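Local coordinates for DUF3224 domain-containing protein (Shewanella oneidensis, PDB 2OOJ) that is of unknown function, a member of the DUF3224 family that forms a two-fold symmetric pair of beta-sheet-rich chains in this crystal, at the interface of chains A and B. Sequence-based numbering; all coordinates share one arbitrary frame. Chains: chain A/B, Hypothetical protein.

The interface of chains A and B. Residues chain A 65, 84-86, 97, 99; chain B 64-65, 84-86.
B:Phe86 reaches across the two-fold contact and lays its ring under the amide of A:Gln84. CG stands anti to the backbone N (chi1 176°), which sends the ring away from its own backbone N toward A:Gln84 and A:His97. CB of B:Phe86 comes first, 3.3 Å from CD2 of A:Phe86, and CD2 of its own ring meets CB of A:Phe86 in return, so the two phenylalanines pass each other at their roots without stacking. Further out, CE2 of B:Phe86 rests against CG of A:Gln84 at 3.5 Å, while NE2 of that amide stands 3.4 Å above the plane of the B:Phe86 ring, over its centre; CG and CD1 lie beneath the same NE2. Amide and ring planes are 80° apart. At the tip, CZ of B:Phe86 touches CD2 of A:His97 at 3.5 Å, and CE1 and CZ border OE1 of A:Glu99, which lies in plane at the ring edge. OE1 of A:Glu99 also accepts a bent hydrogen bond of 2.6 Å from NE2 of A:His97, tying the two residues at the ring tip together. An alanine in place of B:Phe86 would probably leave A:Gln84 NE2 without the ring face beneath it and open a gap beside A:His97. On the symmetric side, B:Gln84 NE2 caps the ring of A:Phe86 in the same way. Beside the ring pair, A:Val65 and B:Val65 pack in opposite senses across the two-fold, CG2 of A:Val65 3.5 Å from CG2 of B:Val65, and CG1 of A:Val65 meets CG of B:Gln84 tip to tip. The patch lies on facing sheets, strands 62-71, 77-89 and 95-100 of chain A and 62-71 and 77-90 of chain B; this pairing may or may not persist in solution.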
# COMPACT_ATOMS: atom_id res chain seq x y z
N VAL A 65 -4.07 -0.56 -2.43
CA VAL A 65 -2.62 -0.72 -2.35
C VAL A 65 -2.31 -2.06 -2.97
O VAL A 65 -3.16 -2.96 -2.98
CB VAL A 65 -2.06 -0.67 -0.89
CG1 VAL A 65 -2.28 0.76 -0.24
CG2 VAL A 65 -2.75 -1.73 -0.02
N GLN A 84 5.41 -1.45 -5.96
CA GLN A 84 4.55 -1.16 -4.84
C GLN A 84 3.63 0.02 -5.22
O GLN A 84 4.10 1.05 -5.68
CB GLN A 84 5.40 -0.84 -3.63
CG GLN A 84 4.60 -0.63 -2.39
CD GLN A 84 5.43 -0.67 -1.17
OE1 GLN A 84 6.14 -1.67 -0.93
NE2 GLN A 84 5.39 0.41 -0.38
N HIS A 85 2.35 -0.17 -4.97
CA HIS A 85 1.24 0.72 -5.38
C HIS A 85 0.54 1.33 -4.16
O HIS A 85 0.24 0.62 -3.15
CB HIS A 85 0.13 -0.05 -6.08
CG HIS A 85 0.55 -0.85 -7.27
ND1 HIS A 85 -0.20 -0.86 -8.42
CD2 HIS A 85 1.55 -1.75 -7.45
CE1 HIS A 85 0.34 -1.71 -9.29
NE2 HIS A 85 1.41 -2.25 -8.73
N PHE A 86 0.19 2.60 -4.29
CA PHE A 86 -0.66 3.32 -3.34
C PHE A 86 -1.53 4.23 -4.19
O PHE A 86 -1.01 5.05 -4.91
CB PHE A 86 0.21 4.16 -2.37
CG PHE A 86 -0.55 5.01 -1.38
CD1 PHE A 86 -1.10 6.24 -1.74
CD2 PHE A 86 -0.66 4.63 -0.06
CE1 PHE A 86 -1.78 7.02 -0.81
CE2 PHE A 86 -1.32 5.41 0.88
CZ PHE A 86 -1.89 6.61 0.48
N HIS A 97 0.64 6.30 -6.87
CA HIS A 97 2.09 6.16 -6.77
C HIS A 97 2.46 4.68 -6.95
O HIS A 97 1.96 3.83 -6.25
CB HIS A 97 2.55 6.68 -5.42
CG HIS A 97 4.04 6.76 -5.27
ND1 HIS A 97 4.88 7.22 -6.28
CD2 HIS A 97 4.85 6.46 -4.23
CE1 HIS A 97 6.13 7.17 -5.86
NE2 HIS A 97 6.15 6.71 -4.62
N GLU A 99 5.88 2.43 -7.49
CA GLU A 99 7.29 2.62 -7.30
C GLU A 99 8.00 1.28 -7.24
O GLU A 99 7.45 0.31 -6.69
CB GLU A 99 7.49 3.36 -5.96
CG GLU A 99 8.80 3.99 -5.77
CD GLU A 99 8.96 4.56 -4.35
OE1 GLU A 99 7.97 5.08 -3.79
OE2 GLU A 99 10.09 4.45 -3.82
N TYR B 64 6.32 -2.05 2.34
CA TYR B 64 5.09 -2.67 2.74
C TYR B 64 3.91 -1.70 2.46
O TYR B 64 4.10 -0.49 2.30
CB TYR B 64 5.15 -3.06 4.20
CG TYR B 64 4.75 -1.99 5.19
CD1 TYR B 64 5.65 -1.07 5.68
CD2 TYR B 64 3.45 -1.94 5.65
CE1 TYR B 64 5.23 -0.08 6.61
CE2 TYR B 64 3.03 -1.00 6.54
CZ TYR B 64 3.91 -0.07 7.03
OH TYR B 64 3.42 0.87 7.95
N VAL B 65 2.74 -2.29 2.36
CA VAL B 65 1.45 -1.57 2.25
C VAL B 65 0.47 -2.30 3.17
O VAL B 65 0.73 -3.45 3.54
CB VAL B 65 0.94 -1.52 0.81
CG1 VAL B 65 1.92 -0.86 -0.10
CG2 VAL B 65 0.55 -2.89 0.24
N GLN B 84 -4.61 3.66 5.58
CA GLN B 84 -3.92 3.12 4.41
C GLN B 84 -2.49 3.48 4.49
O GLN B 84 -2.17 4.67 4.68
CB GLN B 84 -4.55 3.66 3.12
CG GLN B 84 -3.99 2.97 1.83
CD GLN B 84 -4.83 3.30 0.61
OE1 GLN B 84 -6.01 2.97 0.57
NE2 GLN B 84 -4.21 3.90 -0.40
N HIS B 85 -1.63 2.46 4.45
CA HIS B 85 -0.20 2.58 4.63
C HIS B 85 0.62 2.31 3.36
O HIS B 85 0.36 1.37 2.62
CB HIS B 85 0.35 1.54 5.64
CG HIS B 85 -0.41 1.42 6.93
ND1 HIS B 85 0.24 1.34 8.14
CD2 HIS B 85 -1.73 1.25 7.20
CE1 HIS B 85 -0.64 1.14 9.10
NE2 HIS B 85 -1.85 1.10 8.56
N PHE B 86 1.68 3.08 3.17
CA PHE B 86 2.63 2.80 2.13
C PHE B 86 3.96 3.17 2.73
O PHE B 86 4.18 4.33 3.06
CB PHE B 86 2.34 3.67 0.93
CG PHE B 86 3.33 3.56 -0.20
CD1 PHE B 86 4.50 4.28 -0.20
CD2 PHE B 86 2.99 2.83 -1.33
CE1 PHE B 86 5.37 4.24 -1.29
CE2 PHE B 86 3.84 2.78 -2.45
CZ PHE B 86 5.04 3.47 -2.41